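Local coordinates for protein exosome complex exonuclease RRP46 homolog (Oryza sativa Japonica Group, PDB 3HKM) that probably serves in the exosome 3'-to-5' exoribonuclease complex, binds double-stranded DNA and single-stranded RNA, and shows hydrolytic DNase and phosphorolytic RNase activity in vitro, at residues P11-R15 with V151-N156; V40-V44 with A122-L127; P57-E63 with H97-S103. All coordinates share one frame. Residue numbers count along the deposited sequence, not the author numbering.

Contact 1. Residues P11-R15 with V151-N156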
loop_
_atom_site.group_PDB
_atom_site.type_symbol
_atom_site.label_atom_id
_atom_site.label_comp_id
_atom_site.label_asym_id
_atom_site.label_seq_id
_atom_site.Cartn_x
_atom_site.Cartn_y
_atom_site.Cartn_z
ATOM N N PRO A 11 -16.145 -13.616 -1.637
ATOM C CA PRO A 11 -14.728 -13.810 -1.316
ATOM C C PRO A 11 -13.718 -13.034 -2.170
ATOM O O PRO A 11 -12.793 -12.463 -1.602
ATOM C CB PRO A 11 -14.558 -15.315 -1.480
ATOM C CG PRO A 11 -15.850 -15.849 -0.995
ATOM C CD PRO A 11 -16.902 -14.872 -1.471
ATOM N N ASN A 12 -13.868 -13.005 -3.489
ATOM C CA ASN A 12 -12.860 -12.341 -4.318
ATOM C C ASN A 12 -13.171 -10.880 -4.612
ATOM O O ASN A 12 -12.508 -10.258 -5.445
ATOM C CB ASN A 12 -12.589 -13.111 -5.623
ATOM C CG ASN A 12 -13.740 -13.032 -6.606
ATOM O OD1 ASN A 12 -14.196 -11.946 -6.964
ATOM N ND2 ASN A 12 -14.207 -14.192 -7.065
ATOM N N GLN A 13 -14.165 -10.335 -3.911
ATOM C CA GLN A 13 -14.624 -8.979 -4.179
ATOM C C GLN A 13 -13.842 -7.919 -3.402
ATOM O O GLN A 13 -13.755 -7.972 -2.172
ATOM C CB GLN A 13 -16.119 -8.851 -3.890
ATOM C CG GLN A 13 -16.780 -7.641 -4.537
ATOM C CD GLN A 13 -18.297 -7.784 -4.602
ATOM O OE1 GLN A 13 -18.848 -8.846 -4.281
ATOM N NE2 GLN A 13 -18.979 -6.718 -5.022
ATOM N N LEU A 14 -13.281 -6.961 -4.138
ATOM C CA LEU A 14 -12.641 -5.792 -3.557
ATOM C C LEU A 14 -13.695 -4.742 -3.195
ATOM O O LEU A 14 -14.648 -4.523 -3.942
ATOM C CB LEU A 14 -11.626 -5.203 -4.543
ATOM C CG LEU A 14 -10.547 -6.155 -5.061
ATOM C CD1 LEU A 14 -9.682 -5.489 -6.127
ATOM C CD2 LEU A 14 -9.694 -6.645 -3.898
ATOM N N ARG A 15 -13.539 -4.101 -2.045
ATOM C CA ARG A 15 -14.480 -3.053 -1.682
ATOM C C ARG A 15 -14.275 -1.893 -2.657
ATOM O O ARG A 15 -13.218 -1.791 -3.284
ATOM C CB ARG A 15 -14.305 -2.638 -0.220
ATOM C CG ARG A 15 -13.157 -1.702 0.044
ATOM C CD ARG A 15 -12.243 -2.249 1.142
ATOM N NE ARG A 15 -12.791 -2.191 2.486
ATOM C CZ ARG A 15 -12.036 -2.192 3.581
ATOM N NH1 ARG A 15 -10.713 -2.258 3.483
ATOM N NH2 ARG A 15 -12.602 -2.126 4.771
ATOM N N VAL A 151 -10.443 -18.279 0.838
ATOM C CA VAL A 151 -9.723 -17.014 0.812
ATOM C C VAL A 151 -10.649 -15.833 0.580
ATOM O O VAL A 151 -11.518 -15.864 -0.285
ATOM C CB VAL A 151 -8.602 -16.999 -0.236
ATOM C CG1 VAL A 151 -8.344 -15.576 -0.719
ATOM C CG2 VAL A 151 -7.339 -17.600 0.353
ATOM N N ILE A 152 -10.439 -14.794 1.373
ATOM C CA ILE A 152 -11.225 -13.576 1.325
ATOM C C ILE A 152 -10.306 -12.413 0.925
ATOM O O ILE A 152 -9.191 -12.308 1.424
ATOM C CB ILE A 152 -11.905 -13.347 2.697
ATOM C CG1 ILE A 152 -13.383 -13.730 2.625
ATOM C CG2 ILE A 152 -11.777 -11.921 3.152
ATOM C CD1 ILE A 152 -13.645 -15.006 1.887
ATOM N N LEU A 153 -10.757 -11.565 0.001
ATOM C CA LEU A 153 -9.938 -10.443 -0.471
ATOM C C LEU A 153 -10.380 -9.107 0.125
ATOM O O LEU A 153 -11.577 -8.816 0.210
ATOM C CB LEU A 153 -9.941 -10.366 -2.005
ATOM C CG LEU A 153 -9.382 -11.595 -2.729
ATOM C CD1 LEU A 153 -9.368 -11.388 -4.232
ATOM C CD2 LEU A 153 -7.988 -11.931 -2.214
ATOM N N ASP A 154 -9.404 -8.303 0.541
ATOM C CA ASP A 154 -9.663 -6.974 1.086
ATOM C C ASP A 154 -10.557 -7.038 2.323
ATOM O O ASP A 154 -11.694 -6.576 2.317
ATOM C CB ASP A 154 -10.306 -6.093 0.018
ATOM C CG ASP A 154 -10.165 -4.604 0.314
ATOM O OD1 ASP A 154 -9.226 -4.205 1.039
ATOM O OD2 ASP A 154 -10.994 -3.832 -0.214
ATOM N N THR A 155 -10.025 -7.622 3.387
ATOM C CA THR A 155 -10.760 -7.763 4.632
ATOM C C THR A 155 -10.973 -6.417 5.302
ATOM O O THR A 155 -10.162 -5.505 5.163
ATOM C CB THR A 155 -9.986 -8.640 5.624
ATOM O OG1 THR A 155 -8.646 -8.154 5.719
ATOM C CG2 THR A 155 -9.966 -10.078 5.161
ATOM N N ASN A 156 -12.066 -6.311 6.049
ATOM C CA ASN A 156 -12.329 -5.134 6.859
ATOM C C ASN A 156 -11.890 -5.333 8.311
ATOM O O ASN A 156 -11.183 -6.289 8.625
ATOM C CB ASN A 156 -13.806 -4.734 6.767
ATOM C CG ASN A 156 -14.747 -5.872 7.110
ATOM O OD1 ASN A 156 -14.329 -6.913 7.611
ATOM N ND2 ASN A 156 -16.033 -5.676 6.838
HETATM O O HOH W 1 -10.811 -1.993 -2.222
#
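The shortest polar link is between backbones: Leu153 N donates to Pro11 O at 2.7 Å with an N-H...O angle of 150°, and Ile152 CA lies 3.5 Å from the same carbonyl oxygen in a CA-H...O contact. Asp154 makes the second link. Its OD2 accepts Arg15 N at 3.1 Å, though that oxygen's position is less certain, and a water donates both to Asp154 OD2 (2.7 Å) and to Arg15 O (2.6 Å); as far as that position allows, OD2 is linked directly to the Arg15 amide and through the water to its carbonyl. The salt bridge from Arg15 NH1 to Asp154 OD1 is long, 3.5 Å, and as a hydrogen bond weak. The carbonyls of Asp112 and Gly113 also hold the guanidinium. In between, Gln13 O and Leu153 O face each other at 3.3 Å, two unbonded acceptors, which argues against continuous strand pairing. Apolar contacts surround these: Pro11 CB meets Ile152 CD1 at 3.5 Å, and Leu14 CD2 approaches Leu153 CB at 4.2 Å and Asp154 CB at 4.0 Å. Strand 151-153, an edge strand of the antiparallel sheet within this chain, pairs with strand 138-145 through Ile152 and Gly144. Segment 11-15, leading to strand 17-21 of the mixed sheet, runs beside that edge, directions 31° apart and Pro11 CA 4.4 Å from Ile152 CA, with helix 205-229 touching Pro11, Asn12, Val151 and Leu153.

Contact 2. Residues V40-V44 with A122-L127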
loop_
_atom_site.group_PDB
_atom_site.type_symbol
_atom_site.label_atom_id
_atom_site.label_comp_id
_atom_site.label_asym_id
_atom_site.label_seq_id
_atom_site.Cartn_x
_atom_site.Cartn_y
_atom_site.Cartn_z
ATOM N N VAL A 40 -6.918 6.874 3.412
ATOM C CA VAL A 40 -5.551 7.302 3.657
ATOM C C VAL A 40 -5.184 8.499 2.770
ATOM O O VAL A 40 -5.685 8.618 1.652
ATOM C CB VAL A 40 -4.597 6.119 3.349
ATOM C CG1 VAL A 40 -3.361 6.589 2.609
ATOM C CG2 VAL A 40 -4.260 5.315 4.619
ATOM N N LEU A 41 -4.317 9.383 3.267
ATOM C CA LEU A 41 -3.782 10.472 2.447
ATOM C C LEU A 41 -2.273 10.338 2.250
ATOM O O LEU A 41 -1.514 10.301 3.219
ATOM C CB LEU A 41 -4.110 11.846 3.046
ATOM C CG LEU A 41 -3.383 13.041 2.407
ATOM C CD1 LEU A 41 -3.826 13.242 0.959
ATOM C CD2 LEU A 41 -3.591 14.325 3.204
ATOM N N ALA A 42 -1.851 10.274 0.990
ATOM C CA ALA A 42 -0.443 10.081 0.623
ATOM C C ALA A 42 0.179 11.323 -0.027
ATOM O O ALA A 42 -0.305 11.803 -1.039
ATOM C CB ALA A 42 -0.307 8.878 -0.314
ATOM N N ALA A 43 1.262 11.832 0.553
ATOM C CA ALA A 43 1.902 13.058 0.059
ATOM C C ALA A 43 3.356 12.799 -0.325
ATOM O O ALA A 43 4.116 12.255 0.473
ATOM C CB ALA A 43 1.817 14.171 1.111
ATOM N N VAL A 44 3.738 13.187 -1.540
ATOM C CA VAL A 44 5.089 12.960 -2.043
ATOM C C VAL A 44 5.725 14.272 -2.461
ATOM O O VAL A 44 5.065 15.107 -3.060
ATOM C CB VAL A 44 5.091 12.031 -3.263
ATOM C CG1 VAL A 44 6.519 11.644 -3.627
ATOM C CG2 VAL A 44 4.242 10.794 -2.993
ATOM N N ALA A 122 -2.269 3.721 -2.050
ATOM C CA ALA A 122 -2.319 5.174 -1.947
ATOM C C ALA A 122 -0.986 5.801 -2.338
ATOM O O ALA A 122 -0.937 6.804 -3.050
ATOM C CB ALA A 122 -2.677 5.563 -0.530
ATOM N N CYS A 123 0.094 5.201 -1.849
ATOM C CA CYS A 123 1.433 5.743 -2.018
ATOM C C CYS A 123 1.937 5.509 -3.417
ATOM O O CYS A 123 2.691 6.322 -3.949
ATOM C CB CYS A 123 2.395 5.133 -1.001
ATOM S SG CYS A 123 2.297 5.916 0.615
ATOM N N CYS A 124 1.531 4.394 -4.015
ATOM C CA CYS A 124 1.892 4.125 -5.405
ATOM C C CYS A 124 1.247 5.149 -6.324
ATOM O O CYS A 124 1.845 5.575 -7.313
ATOM C CB CYS A 124 1.477 2.719 -5.830
ATOM S SG CYS A 124 1.769 2.398 -7.590
ATOM N N ALA A 125 0.023 5.544 -5.993
ATOM C CA ALA A 125 -0.689 6.542 -6.782
ATOM C C ALA A 125 -0.056 7.922 -6.653
ATOM O O ALA A 125 0.105 8.629 -7.647
ATOM C CB ALA A 125 -2.150 6.594 -6.386
ATOM N N ALA A 126 0.295 8.306 -5.427
ATOM C CA ALA A 126 0.903 9.609 -5.174
ATOM C C ALA A 126 2.297 9.752 -5.809
ATOM O O ALA A 126 2.632 10.810 -6.331
ATOM C CB ALA A 126 0.954 9.893 -3.693
ATOM N N LEU A 127 3.102 8.692 -5.768
ATOM C CA LEU A 127 4.402 8.681 -6.447
ATOM C C LEU A 127 4.242 8.903 -7.942
ATOM O O LEU A 127 4.983 9.676 -8.554
ATOM C CB LEU A 127 5.117 7.346 -6.237
ATOM C CG LEU A 127 5.627 7.003 -4.839
ATOM C CD1 LEU A 127 5.906 5.515 -4.747
ATOM C CD2 LEU A 127 6.866 7.820 -4.518
#
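Three side chains of the strand, Val40, Ala42 and Val44, point toward the helix, while Leu41 and Ala43 between them point away, so that the helix packs on a single face of the strand. The middle knob is the smallest. Ala42 CB settles over the backbone of the helix, 3.5 Å from Ala122 O and 4.0 Å from Cys123 CA, in a shallow hollow bordered by Ala122 CB at 4.1 Å, Cys123 SG at 4.1 Å and Ala126 CB at 3.7 Å. Two larger residues flank it: Val40 CG1 presses on Ala122 CB at 3.4 Å, and Val44 CG2 on Ala126 CB at 3.5 Å. Ala122 and Ala126, one helical turn apart, thus form a low ridge between the valines. Beyond Ala126, Val44 CG1 meets Leu127 CD2 at 3.9 Å; the leucine's CA-CB bond points away, yet its branched tip curls back over the valine. With methyl groups at the centre, the axes approach to 7.5 Å and cross at -35°. No hydrogen bond links the segments, and every touching residue is buried. Cys123 and Leu127 also reach helix 77-91, and Ala126 touches Ala31 of strand 29-35. This is alpha/beta packing of helix 115-130 on the mixed sheet, as expected of the RNase PH domain with its ribosomal protein S5 domain 2-like fold.

Contact 3. Residues P57-E63 with H97-S103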
loop_
_atom_site.group_PDB
_atom_site.type_symbol
_atom_site.label_atom_id
_atom_site.label_comp_id
_atom_site.label_asym_id
_atom_site.label_seq_id
_atom_site.Cartn_x
_atom_site.Cartn_y
_atom_site.Cartn_z
ATOM N N PRO A 57 24.242 9.191 -1.400
ATOM C CA PRO A 57 24.097 10.091 -2.552
ATOM C C PRO A 57 24.343 9.564 -3.985
ATOM O O PRO A 57 24.114 10.323 -4.927
ATOM C CB PRO A 57 25.087 11.206 -2.214
ATOM C CG PRO A 57 24.967 11.320 -0.701
ATOM C CD PRO A 57 24.423 9.988 -0.176
ATOM N N GLU A 58 24.784 8.321 -4.156
ATOM C CA GLU A 58 25.016 7.773 -5.491
ATOM C C GLU A 58 23.711 7.265 -6.111
ATOM O O GLU A 58 23.581 7.184 -7.336
ATOM C CB GLU A 58 26.050 6.646 -5.445
ATOM C CG GLU A 58 27.348 6.995 -4.714
ATOM C CD GLU A 58 28.250 7.952 -5.490
ATOM O OE1 GLU A 58 29.246 8.428 -4.903
ATOM O OE2 GLU A 58 27.976 8.232 -6.678
ATOM N N LYS A 59 22.756 6.917 -5.251
ATOM C CA LYS A 59 21.423 6.495 -5.673
ATOM C C LYS A 59 20.377 7.410 -5.036
ATOM O O LYS A 59 20.657 8.064 -4.027
ATOM C CB LYS A 59 21.166 5.041 -5.257
ATOM C CG LYS A 59 21.882 3.996 -6.099
ATOM C CD LYS A 59 21.717 2.598 -5.503
ATOM C CE LYS A 59 22.472 2.446 -4.182
ATOM N NZ LYS A 59 23.950 2.295 -4.362
ATOM N N ALA A 60 19.179 7.466 -5.621
ATOM C CA ALA A 60 18.102 8.290 -5.070
ATOM C C ALA A 60 17.573 7.735 -3.740
ATOM O O ALA A 60 17.498 6.525 -3.539
ATOM C CB ALA A 60 16.965 8.437 -6.077
ATOM N N SER A 61 17.216 8.636 -2.833
ATOM C CA SER A 61 16.679 8.256 -1.529
ATOM C C SER A 61 15.165 8.373 -1.506
ATOM O O SER A 61 14.601 9.347 -2.009
ATOM C CB SER A 61 17.261 9.141 -0.423
ATOM O OG SER A 61 18.676 9.088 -0.422
ATOM N N ILE A 62 14.517 7.371 -0.919
ATOM C CA ILE A 62 13.087 7.420 -0.655
ATOM C C ILE A 62 12.915 7.270 0.850
ATOM O O ILE A 62 13.454 6.339 1.444
ATOM C CB ILE A 62 12.305 6.313 -1.421
ATOM C CG1 ILE A 62 12.075 6.720 -2.883
ATOM C CG2 ILE A 62 10.948 6.074 -0.780
ATOM C CD1 ILE A 62 13.292 6.617 -3.772
ATOM N N GLU A 63 12.202 8.209 1.470
ATOM C CA GLU A 63 11.985 8.189 2.912
ATOM C C GLU A 63 10.493 8.258 3.233
ATOM O O GLU A 63 9.730 8.843 2.469
ATOM C CB GLU A 63 12.736 9.351 3.570
ATOM C CG GLU A 63 14.191 9.425 3.135
ATOM C CD GLU A 63 15.057 10.238 4.080
ATOM O OE1 GLU A 63 14.510 11.125 4.767
ATOM O OE2 GLU A 63 16.287 9.992 4.118
ATOM N N HIS A 97 17.546 9.661 -10.507
ATOM C CA HIS A 97 17.820 10.943 -9.873
ATOM C C HIS A 97 18.702 10.812 -8.644
ATOM O O HIS A 97 18.225 10.955 -7.524
ATOM C CB HIS A 97 16.516 11.640 -9.506
ATOM C CG HIS A 97 15.762 12.150 -10.688
ATOM N ND1 HIS A 97 14.584 11.580 -11.124
ATOM C CD2 HIS A 97 16.034 13.159 -11.548
ATOM C CE1 HIS A 97 14.156 12.226 -12.196
ATOM N NE2 HIS A 97 15.018 13.190 -12.472
ATOM N N PRO A 98 19.999 10.550 -8.857
ATOM C CA PRO A 98 20.994 10.393 -7.790
ATOM C C PRO A 98 21.151 11.677 -6.990
ATOM O O PRO A 98 20.846 12.759 -7.512
ATOM C CB PRO A 98 22.285 10.101 -8.555
ATOM C CG PRO A 98 21.837 9.588 -9.887
ATOM C CD PRO A 98 20.586 10.343 -10.188
ATOM N N ASN A 99 21.636 11.547 -5.754
ATOM C CA ASN A 99 21.761 12.672 -4.825
ATOM C C ASN A 99 20.463 13.446 -4.708
ATOM O O ASN A 99 20.425 14.659 -4.899
ATOM C CB ASN A 99 22.905 13.603 -5.222
ATOM C CG ASN A 99 23.238 14.619 -4.142
ATOM O OD1 ASN A 99 23.723 15.707 -4.439
ATOM N ND2 ASN A 99 22.980 14.272 -2.889
ATOM N N THR A 100 19.400 12.723 -4.382
ATOM C CA THR A 100 18.066 13.294 -4.325
ATOM C C THR A 100 17.244 12.578 -3.246
ATOM O O THR A 100 17.434 11.396 -3.001
ATOM C CB THR A 100 17.394 13.171 -5.711
ATOM O OG1 THR A 100 16.830 14.429 -6.094
ATOM C CG2 THR A 100 16.349 12.072 -5.738
ATOM N N THR A 101 16.345 13.294 -2.587
ATOM C CA THR A 101 15.494 12.664 -1.589
ATOM C C THR A 101 14.022 12.913 -1.887
ATOM O O THR A 101 13.591 14.056 -2.048
ATOM C CB THR A 101 15.809 13.151 -0.156
ATOM O OG1 THR A 101 17.202 12.970 0.125
ATOM C CG2 THR A 101 14.989 12.378 0.864
ATOM N N THR A 102 13.261 11.827 -1.959
ATOM C CA THR A 102 11.817 11.901 -2.083
ATOM C C THR A 102 11.175 11.463 -0.765
ATOM O O THR A 102 11.344 10.329 -0.330
ATOM C CB THR A 102 11.332 11.031 -3.254
ATOM O OG1 THR A 102 11.938 11.499 -4.468
ATOM C CG2 THR A 102 9.823 11.082 -3.391
ATOM N N SER A 103 10.453 12.374 -0.122
ATOM C CA SER A 103 9.834 12.073 1.161
ATOM C C SER A 103 8.353 11.783 1.004
ATOM O O SER A 103 7.601 12.596 0.471
ATOM C CB SER A 103 10.028 13.224 2.150
ATOM O OG SER A 103 11.393 13.595 2.238
#
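Backbone hydrogen bonds define this pairing as parallel. Ser61 N donates to Thr100 O at 2.8 Å, Thr102 N to Ser61 O at 2.8 Å and Glu63 N to Thr102 O at 2.9 Å, with N-H...O angles of 166° to 174°. Ser61 thus bonds through both N and O to the residues flanking its partner Thr101, and Thr102 does likewise around Ile62, the pattern expected of parallel strands. CA separations of 4.6, 4.9 and 4.8 Å for Ser61-Thr101, Ile62-Thr102 and Glu63-Ser103 fix the register, and the axes, 4.7 Å apart, differ by 22°. Three CA-H...O contacts supplement the pairing: Thr101 CA to Ser61 O and Ser103 CA to Glu63 O, both 3.5 Å, and Ile62 CA to Thr102 O at 3.4 Å. Ahead of the strands, Asn99 N gives Pro57 O a weak bond, 2.9 Å but bent to 118°.

Side-chain packing follows the two faces of the sheet. Glu63 CG touches Thr101 CG2 at 3.8 Å on the face that also carries Ser61 and Ser103; Ile62 and Thr102 share the other, where Ile62 meets Leu88 of helix 77-91. Nearer the loops, Pro98 CB lies 3.4 Å from Glu58 O.

Strands 61-67 and 100-110 are joined through helix 77-91 as a beta-alpha-beta unit. No side-chain hydrogen bond or salt bridge crosses between the segments: all four hydrogen bonds across the contact join main-chain N-H and C=O groups, while Asn99 and Thr101 use their side chains on Thr51 and Gly50.

Contact 2 is the core member, wholly buried, without any hydrogen bond across it and with apolar side-chain contacts, its centre about 9 Å from the centre of the chain; contacts 1 and 3, with centres about 15 and 21 Å from it, are only partly buried and rely on polar bonds. Contacts 2 and 3 share the mixed sheet, where strands 38-49 and 100-110 are neighbours, and meet directly at Val44 CG1 and Thr102 CG2, 3.4 Å apart; one packs a helix on the sheet, the other pairs its edge strand. Contact 1 involves the other sheet and lies across the chain's centre from both. It mixes backbone, carboxylate and water-mediated bonds, whereas contact 3 uses regular main-chain pairing.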